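Local coordinates for TPR repeat-containing protein (Cytophaga hutchinsonii, PDB 3U4T) that is of unknown function but, being built of tetratricopeptide repeats, probably offers an all-helical scaffold for binding other proteins or peptides, at residues C46-L50 and A51-L55; A56-D59 and I60-F64. The protein carries 1 engineered substitution. All coordinates share one frame; numbering follows the deposited sequence.

Contact 1. Residues C46-L50 and A51-L55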
ATOM      1  N   CYS A  46     -12.019  17.480   4.277  1.00 42.51           N
ATOM      2  CA  CYS A  46     -11.479  17.859   5.574  1.00 44.36           C
ATOM      3  C   CYS A  46     -11.965  16.828   6.610  1.00 45.97           C
ATOM      4  O   CYS A  46     -11.154  16.155   7.261  1.00 34.22           O
ATOM      5  CB  CYS A  46     -11.925  19.284   5.949  1.00 33.86           C
ATOM      6  SG  CYS A  46     -11.170  20.607   4.905  1.00 40.81           S
ATOM      7  N   TYR A  47     -13.280  16.676   6.736  1.00 49.33           N
ATOM      8  CA  TYR A  47     -13.839  15.713   7.683  1.00 46.65           C
ATOM      9  C   TYR A  47     -13.251  14.310   7.485  1.00 47.05           C
ATOM     10  O   TYR A  47     -12.950  13.605   8.454  1.00 49.31           O
ATOM     11  CB  TYR A  47     -15.367  15.664   7.557  1.00 40.45           C
ATOM     12  CG  TYR A  47     -16.096  16.790   8.271  1.00 51.18           C
ATOM     13  CD1 TYR A  47     -15.883  17.028   9.629  1.00 50.55           C
ATOM     14  CD2 TYR A  47     -17.024  17.596   7.598  1.00 43.92           C
ATOM     15  CE1 TYR A  47     -16.569  18.031  10.302  1.00 47.13           C
ATOM     16  CE2 TYR A  47     -17.720  18.607   8.264  1.00 42.88           C
ATOM     17  CZ  TYR A  47     -17.485  18.815   9.617  1.00 49.15           C
ATOM     18  OH  TYR A  47     -18.168  19.805  10.288  1.00 62.46           O
ATOM     19  N   TYR A  48     -13.088  13.906   6.230  1.00 34.19           N
ATOM     20  CA  TYR A  48     -12.529  12.590   5.915  1.00 36.31           C
ATOM     21  C   TYR A  48     -11.102  12.417   6.453  1.00 45.07           C
ATOM     22  O   TYR A  48     -10.747  11.346   6.952  1.00 44.41           O
ATOM     23  CB  TYR A  48     -12.525  12.376   4.401  1.00 39.23           C
ATOM     24  CG  TYR A  48     -11.745  11.164   3.964  1.00 28.79           C
ATOM     25  CD1 TYR A  48     -12.319   9.891   3.996  1.00 38.74           C
ATOM     26  CD2 TYR A  48     -10.422  11.284   3.547  1.00 30.09           C
ATOM     27  CE1 TYR A  48     -11.593   8.771   3.620  1.00 38.26           C
ATOM     28  CE2 TYR A  48      -9.679  10.168   3.173  1.00 39.50           C
ATOM     29  CZ  TYR A  48     -10.269   8.915   3.212  1.00 48.57           C
ATOM     30  OH  TYR A  48      -9.530   7.809   2.857  1.00 54.23           O
ATOM     31  N   GLU A  49     -10.278  13.459   6.337  1.00 44.25           N
ATOM     32  CA  GLU A  49      -8.898  13.387   6.820  1.00 51.60           C
ATOM     33  C   GLU A  49      -8.872  13.402   8.353  1.00 54.17           C
ATOM     34  O   GLU A  49      -7.930  12.911   8.967  1.00 45.96           O
ATOM     35  CB  GLU A  49      -8.066  14.548   6.259  1.00 55.51           C
ATOM     36  CG  GLU A  49      -7.928  14.575   4.728  1.00 56.72           C
ATOM     37  CD  GLU A  49      -7.100  13.431   4.168  1.00 54.27           C
ATOM     38  OE1 GLU A  49      -6.375  12.781   4.948  1.00 54.58           O
ATOM     39  OE2 GLU A  49      -7.161  13.191   2.943  1.00 56.01           O
ATOM     40  N   LEU A  50      -9.913  13.970   8.961  1.00 59.44           N
ATOM     41  CA  LEU A  50     -10.037  14.018  10.419  1.00 49.96           C
ATOM     42  C   LEU A  50     -10.857  12.811  10.883  1.00 53.44           C
ATOM     43  O   LEU A  50     -11.376  12.791  12.000  1.00 58.35           O
ATOM     44  CB  LEU A  50     -10.746  15.301  10.883  1.00 46.28           C
ATOM     45  CG  LEU A  50     -10.028  16.644  10.734  1.00 53.42           C
ATOM     46  CD1 LEU A  50     -10.846  17.744  11.412  1.00 49.46           C
ATOM     47  CD2 LEU A  50      -8.650  16.552  11.360  1.00 58.41           C
ATOM     48  N   ALA A  51     -10.987  11.819  10.006  1.00 48.25           N
ATOM     49  CA  ALA A  51     -11.714  10.587  10.310  1.00 44.43           C
ATOM     50  C   ALA A  51     -13.136  10.714  10.871  1.00 47.29           C
ATOM     51  O   ALA A  51     -13.571   9.886  11.668  1.00 39.03           O
ATOM     52  CB  ALA A  51     -10.865   9.712  11.234  1.00 38.12           C
ATOM     53  N   LYS A  52     -13.851  11.759  10.469  1.00 49.05           N
ATOM     54  CA  LYS A  52     -15.244  11.941  10.876  1.00 50.89           C
ATOM     55  C   LYS A  52     -15.907  11.546   9.562  1.00 57.08           C
ATOM     56  O   LYS A  52     -16.088  12.372   8.672  1.00 56.44           O
ATOM     57  CB  LYS A  52     -15.546  13.410  11.190  1.00 62.08           C
ATOM     58  CG  LYS A  52     -14.622  14.058  12.225  1.00 74.75           C
ATOM     59  CD  LYS A  52     -15.098  13.871  13.666  1.00 79.85           C
ATOM     60  CE  LYS A  52     -14.193  14.646  14.628  1.00 85.10           C
ATOM     61  NZ  LYS A  52     -14.746  14.793  16.005  1.00 81.87           N
ATOM     62  N   TYR A  53     -16.237  10.268   9.431  1.00 44.63           N
ATOM     63  CA  TYR A  53     -16.806   9.762   8.193  1.00 37.06           C
ATOM     64  C   TYR A  53     -18.293   9.986   7.984  1.00 40.80           C
ATOM     65  O   TYR A  53     -18.745  10.025   6.841  1.00 49.46           O
ATOM     66  CB  TYR A  53     -16.452   8.278   8.046  1.00 36.85           C
ATOM     67  CG  TYR A  53     -14.960   8.024   8.155  1.00 34.84           C
ATOM     68  CD1 TYR A  53     -14.054   8.688   7.319  1.00 31.10           C
ATOM     69  CD2 TYR A  53     -14.451   7.135   9.100  1.00 34.88           C
ATOM     70  CE1 TYR A  53     -12.670   8.472   7.425  1.00 36.38           C
ATOM     71  CE2 TYR A  53     -13.072   6.911   9.216  1.00 38.52           C
ATOM     72  CZ  TYR A  53     -12.188   7.582   8.375  1.00 44.38           C
ATOM     73  OH  TYR A  53     -10.832   7.359   8.482  1.00 41.91           O
ATOM     74  N   ASP A  54     -19.052  10.139   9.068  1.00 37.55           N
ATOM     75  CA  ASP A  54     -20.488  10.382   8.939  1.00 51.00           C
ATOM     76  C   ASP A  54     -20.693  11.808   8.436  1.00 56.43           C
ATOM     77  O   ASP A  54     -21.548  12.072   7.586  1.00 54.07           O
ATOM     78  CB  ASP A  54     -21.192  10.191  10.285  1.00 58.89           C
ATOM     79  CG  ASP A  54     -21.507   8.732  10.581  1.00 59.05           C
ATOM     80  OD1 ASP A  54     -20.581   7.898  10.525  1.00 66.35           O
ATOM     81  OD2 ASP A  54     -22.686   8.418  10.870  1.00 57.93           O
ATOM     82  N   LEU A  55     -19.881  12.712   8.969  1.00 47.32           N
ATOM     83  CA  LEU A  55     -19.912  14.123   8.613  1.00 42.66           C
ATOM     84  C   LEU A  55     -19.446  14.277   7.179  1.00 32.94           C
ATOM     85  O   LEU A  55     -20.016  15.053   6.410  1.00 30.49           O
ATOM     86  CB  LEU A  55     -18.981  14.914   9.536  1.00 42.34           C
ATOM     87  CG  LEU A  55     -19.594  15.809  10.614  1.00 42.73           C
ATOM     88  CD1 LEU A  55     -21.063  15.464  10.854  1.00 41.05           C
ATOM     89  CD2 LEU A  55     -18.769  15.659  11.877  1.00 43.39           C
TER
HETATM   90  O   HOH W   1      -9.016   8.539   7.007  1.00 41.22           O

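Contact 2. Residues A56-D59 and I60-F64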
ATOM      1  N   ALA A  56     -18.400  13.535   6.826  1.00 25.07           N
ATOM      2  CA  ALA A  56     -17.860  13.588   5.479  1.00 38.40           C
ATOM      3  C   ALA A  56     -18.790  12.937   4.445  1.00 50.81           C
ATOM      4  O   ALA A  56     -18.733  13.275   3.258  1.00 56.36           O
ATOM      5  CB  ALA A  56     -16.505  12.930   5.451  1.00 30.26           C
ATOM      6  N   GLN A  57     -19.633  11.997   4.873  1.00 41.73           N
ATOM      7  CA  GLN A  57     -20.545  11.382   3.923  1.00 39.73           C
ATOM      8  C   GLN A  57     -21.651  12.393   3.631  1.00 46.92           C
ATOM      9  O   GLN A  57     -21.996  12.629   2.473  1.00 42.33           O
ATOM     10  CB  GLN A  57     -21.160  10.084   4.463  1.00 34.07           C
ATOM     11  CG  GLN A  57     -21.896   9.295   3.369  1.00 38.61           C
ATOM     12  CD  GLN A  57     -22.516   7.987   3.837  1.00 41.48           C
ATOM     13  OE1 GLN A  57     -22.942   7.170   3.023  1.00 44.99           O
ATOM     14  NE2 GLN A  57     -22.575   7.787   5.142  1.00 43.35           N
ATOM     15  N   LYS A  58     -22.190  13.013   4.678  1.00 38.66           N
ATOM     16  CA  LYS A  58     -23.250  13.987   4.481  1.00 46.26           C
ATOM     17  C   LYS A  58     -22.776  15.116   3.573  1.00 36.52           C
ATOM     18  O   LYS A  58     -23.533  15.602   2.730  1.00 36.74           O
ATOM     19  CB  LYS A  58     -23.730  14.565   5.817  1.00 60.98           C
ATOM     20  CG  LYS A  58     -24.891  15.549   5.653  1.00 73.23           C
ATOM     21  CD  LYS A  58     -25.641  15.848   6.959  1.00 79.78           C
ATOM     22  CE  LYS A  58     -24.883  16.787   7.887  1.00 81.30           C
ATOM     23  NZ  LYS A  58     -25.687  17.101   9.108  1.00 81.65           N
ATOM     24  N   ASP A  59     -21.522  15.530   3.742  1.00 30.43           N
ATOM     25  CA  ASP A  59     -20.959  16.612   2.938  1.00 43.06           C
ATOM     26  C   ASP A  59     -20.732  16.252   1.478  1.00 44.12           C
ATOM     27  O   ASP A  59     -21.043  17.038   0.584  1.00 43.67           O
ATOM     28  CB  ASP A  59     -19.634  17.092   3.527  1.00 40.14           C
ATOM     29  CG  ASP A  59     -19.809  18.164   4.596  1.00 43.00           C
ATOM     30  OD1 ASP A  59     -20.947  18.611   4.842  1.00 37.96           O
ATOM     31  OD2 ASP A  59     -18.781  18.565   5.186  1.00 34.97           O
ATOM     32  N   ILE A  60     -20.186  15.071   1.218  1.00 38.17           N
ATOM     33  CA  ILE A  60     -19.942  14.708  -0.165  1.00 33.30           C
ATOM     34  C   ILE A  60     -21.266  14.474  -0.885  1.00 38.95           C
ATOM     35  O   ILE A  60     -21.345  14.600  -2.107  1.00 47.98           O
ATOM     36  CB  ILE A  60     -19.054  13.455  -0.276  1.00 30.86           C
ATOM     37  CG1 ILE A  60     -18.519  13.342  -1.699  1.00 41.61           C
ATOM     38  CG2 ILE A  60     -19.835  12.222   0.102  1.00 41.85           C
ATOM     39  CD1 ILE A  60     -17.624  14.499  -2.089  1.00 41.69           C
ATOM     40  N   GLU A  61     -22.315  14.152  -0.130  1.00 29.09           N
ATOM     41  CA  GLU A  61     -23.616  13.912  -0.742  1.00 31.36           C
ATOM     42  C   GLU A  61     -24.350  15.231  -0.954  1.00 34.29           C
ATOM     43  O   GLU A  61     -25.112  15.383  -1.906  1.00 33.99           O
ATOM     44  CB  GLU A  61     -24.433  12.930   0.112  1.00 33.39           C
ATOM     45  CG  GLU A  61     -23.734  11.567   0.244  1.00 30.37           C
ATOM     46  CD  GLU A  61     -24.548  10.508   0.971  1.00 40.95           C
ATOM     47  OE1 GLU A  61     -25.156  10.825   2.018  1.00 42.76           O
ATOM     48  OE2 GLU A  61     -24.561   9.348   0.502  1.00 38.78           O
ATOM     49  N   THR A  62     -24.116  16.192  -0.072  1.00 28.44           N
ATOM     50  CA  THR A  62     -24.735  17.493  -0.220  1.00 29.34           C
ATOM     51  C   THR A  62     -24.060  18.062  -1.466  1.00 31.28           C
ATOM     52  O   THR A  62     -24.705  18.639  -2.341  1.00 36.52           O
ATOM     53  CB  THR A  62     -24.439  18.385   0.997  1.00 32.91           C
ATOM     54  OG1 THR A  62     -25.180  17.905   2.126  1.00 44.35           O
ATOM     55  CG2 THR A  62     -24.824  19.831   0.712  1.00 21.27           C
ATOM     56  N   TYR A  63     -22.748  17.890  -1.549  1.00 22.83           N
ATOM     57  CA  TYR A  63     -22.016  18.354  -2.714  1.00 35.30           C
ATOM     58  C   TYR A  63     -22.655  17.845  -4.021  1.00 26.89           C
ATOM     59  O   TYR A  63     -23.002  18.642  -4.892  1.00 29.89           O
ATOM     60  CB  TYR A  63     -20.575  17.868  -2.639  1.00 32.07           C
ATOM     61  CG  TYR A  63     -19.776  18.148  -3.886  1.00 32.78           C
ATOM     62  CD1 TYR A  63     -19.418  19.449  -4.223  1.00 31.21           C
ATOM     63  CD2 TYR A  63     -19.352  17.111  -4.710  1.00 37.90           C
ATOM     64  CE1 TYR A  63     -18.648  19.713  -5.349  1.00 30.55           C
ATOM     65  CE2 TYR A  63     -18.582  17.363  -5.840  1.00 37.74           C
ATOM     66  CZ  TYR A  63     -18.235  18.668  -6.149  1.00 42.21           C
ATOM     67  OH  TYR A  63     -17.478  18.936  -7.257  1.00 34.53           O
ATOM     68  N   PHE A  64     -22.813  16.523  -4.151  1.00 24.44           N
ATOM     69  CA  PHE A  64     -23.383  15.936  -5.371  1.00 29.55           C
ATOM     70  C   PHE A  64     -24.855  16.239  -5.658  1.00 25.07           C
ATOM     71  O   PHE A  64     -25.339  15.996  -6.764  1.00 19.43           O
ATOM     72  CB  PHE A  64     -23.160  14.420  -5.395  1.00 23.91           C
ATOM     73  CG  PHE A  64     -21.790  14.025  -5.831  1.00 23.85           C
ATOM     74  CD1 PHE A  64     -21.320  14.400  -7.080  1.00 19.29           C
ATOM     75  CD2 PHE A  64     -20.940  13.333  -4.975  1.00 21.03           C
ATOM     76  CE1 PHE A  64     -20.006  14.084  -7.484  1.00 26.95           C
ATOM     77  CE2 PHE A  64     -19.629  13.010  -5.362  1.00 22.37           C
ATOM     78  CZ  PHE A  64     -19.162  13.392  -6.618  1.00 34.47           C
TER
HETATM   79  O   HOH W   2     -24.004  18.595   4.286  1.00 40.46           O

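Contact 1. Residues C46-L50 and A51-L55
K52 N reaches back to Y47 O with a nearly straight hydrogen bond of 2.9 Å (N-H...O 166°), the donor tilted out of the carbonyl plane. Inside it sits a second, weak bond, from A51 N to Y48 O at 3.1 Å. Together they engage the carbonyls of Y47 and Y48 in the closing turn of helix 40-49, while L50 N still bonds to C46 O in the ordinary way. A51 carries the turn: its positive phi (51°) brings the chain round, and K52 follows at the N-cap position of helix 53-64. Y48 O has a further partner, since water 1 donates to it at 3.3 Å. The same water lies 2.6 Å from Y53 OH, in the plane of the ring at its edge, and so ties the phenol to the end of the preceding helix.

Side chains close the turn on two sides. L55 CB sits over the centre of one face of Y47, 3.7 Å from the ring centroid, a CH-pi contact; L55 CD2 carries the leucine along to Y47 CE1 at 3.6 Å. On the other side Y48, its CG anti to the backbone N (chi1 170°), swings its ring to Y53, the planes meeting obliquely with CD1 of Y48 3.7 Å from CE1 of Y53. K82, I83 and K86 of helix 74-86 also pack on Y48, whereas I23 and N27 of helix 19-31 pack on Y47. The paired bonds are a Schellman motif with A51 as its C-prime residue, ending helix 40-49 in a tight turn to helix 53-64, consistent with the close helix-turn-helix packing of tetratricopeptide repeats.

Contact 2. Residues A56-D59 and I60-F64
The Q57 and E61 side chains, one turn apart on helix 53-64, cross with the amide and carboxylate planes 36° apart, and E61 CD comes to 3.8 Å from Q57 CG. Further along, the F64 ring has Y63 CD2 over the centre of one face, 3.9 Å above the plane, and meets the rings of F77 and Y80 from helix 74-86. E61 holds its CG anti to the carbonyl carbon (chi1 -61°), which sets that methylene tightly against Q57 O, at 3.0 Å, before the extended chain carries OE2 out to a hydrogen bond with Y80 OH. With E61 cut back to alanine, Y80 OH would probably lose this carboxylate partner and the CG methylene of Q57 the carboxylate that packs on it.

Beneath the side chains runs regular helical bonding: I60 N to A56 O, E61 N to Q57 O, T62 N to K58 O and Y63 N to D59 O, the last at 2.9 Å and 163°. T62 OG1 also lies 2.9 Å from K58 O, so that this carbonyl has both the amide and the hydroxyl of T62 beside it. Water 2 sits 2.6 Å from T62 OG1 and donates to D59 OD1 at 3.1 Å, spanning the two side chains. The other carboxylate oxygen, D59 OD2, forms a salt bridge with NE of R43 on helix 40-49. With R43 on one oxygen and water on the other, the buried aspartate is held at both carboxylate oxygens, and the nearby arginine would be expected to favour the negatively charged form of D59.

Contacts 1 and 2 follow one another along the chain, their centres about 11 Å apart: contact 1 turns the chain into helix 53-64, and contact 2 lies on the later turns of that helix. They also touch in space, because Y47 packs back across the helix pair. Y47 CB is 3.6 Å from A56 CB, and Y47 CD2 approaches D59 OD2 at 3.1 Å, beside the carboxylate that R43 engages. Helix 74-86 packs on both, I83 touching Y48 in contact 1 and Q57 in contact 2. Neither contact includes a bound ligand; both lie in the tetratricopeptide-repeat part toward the N-terminal end of the modelled chain.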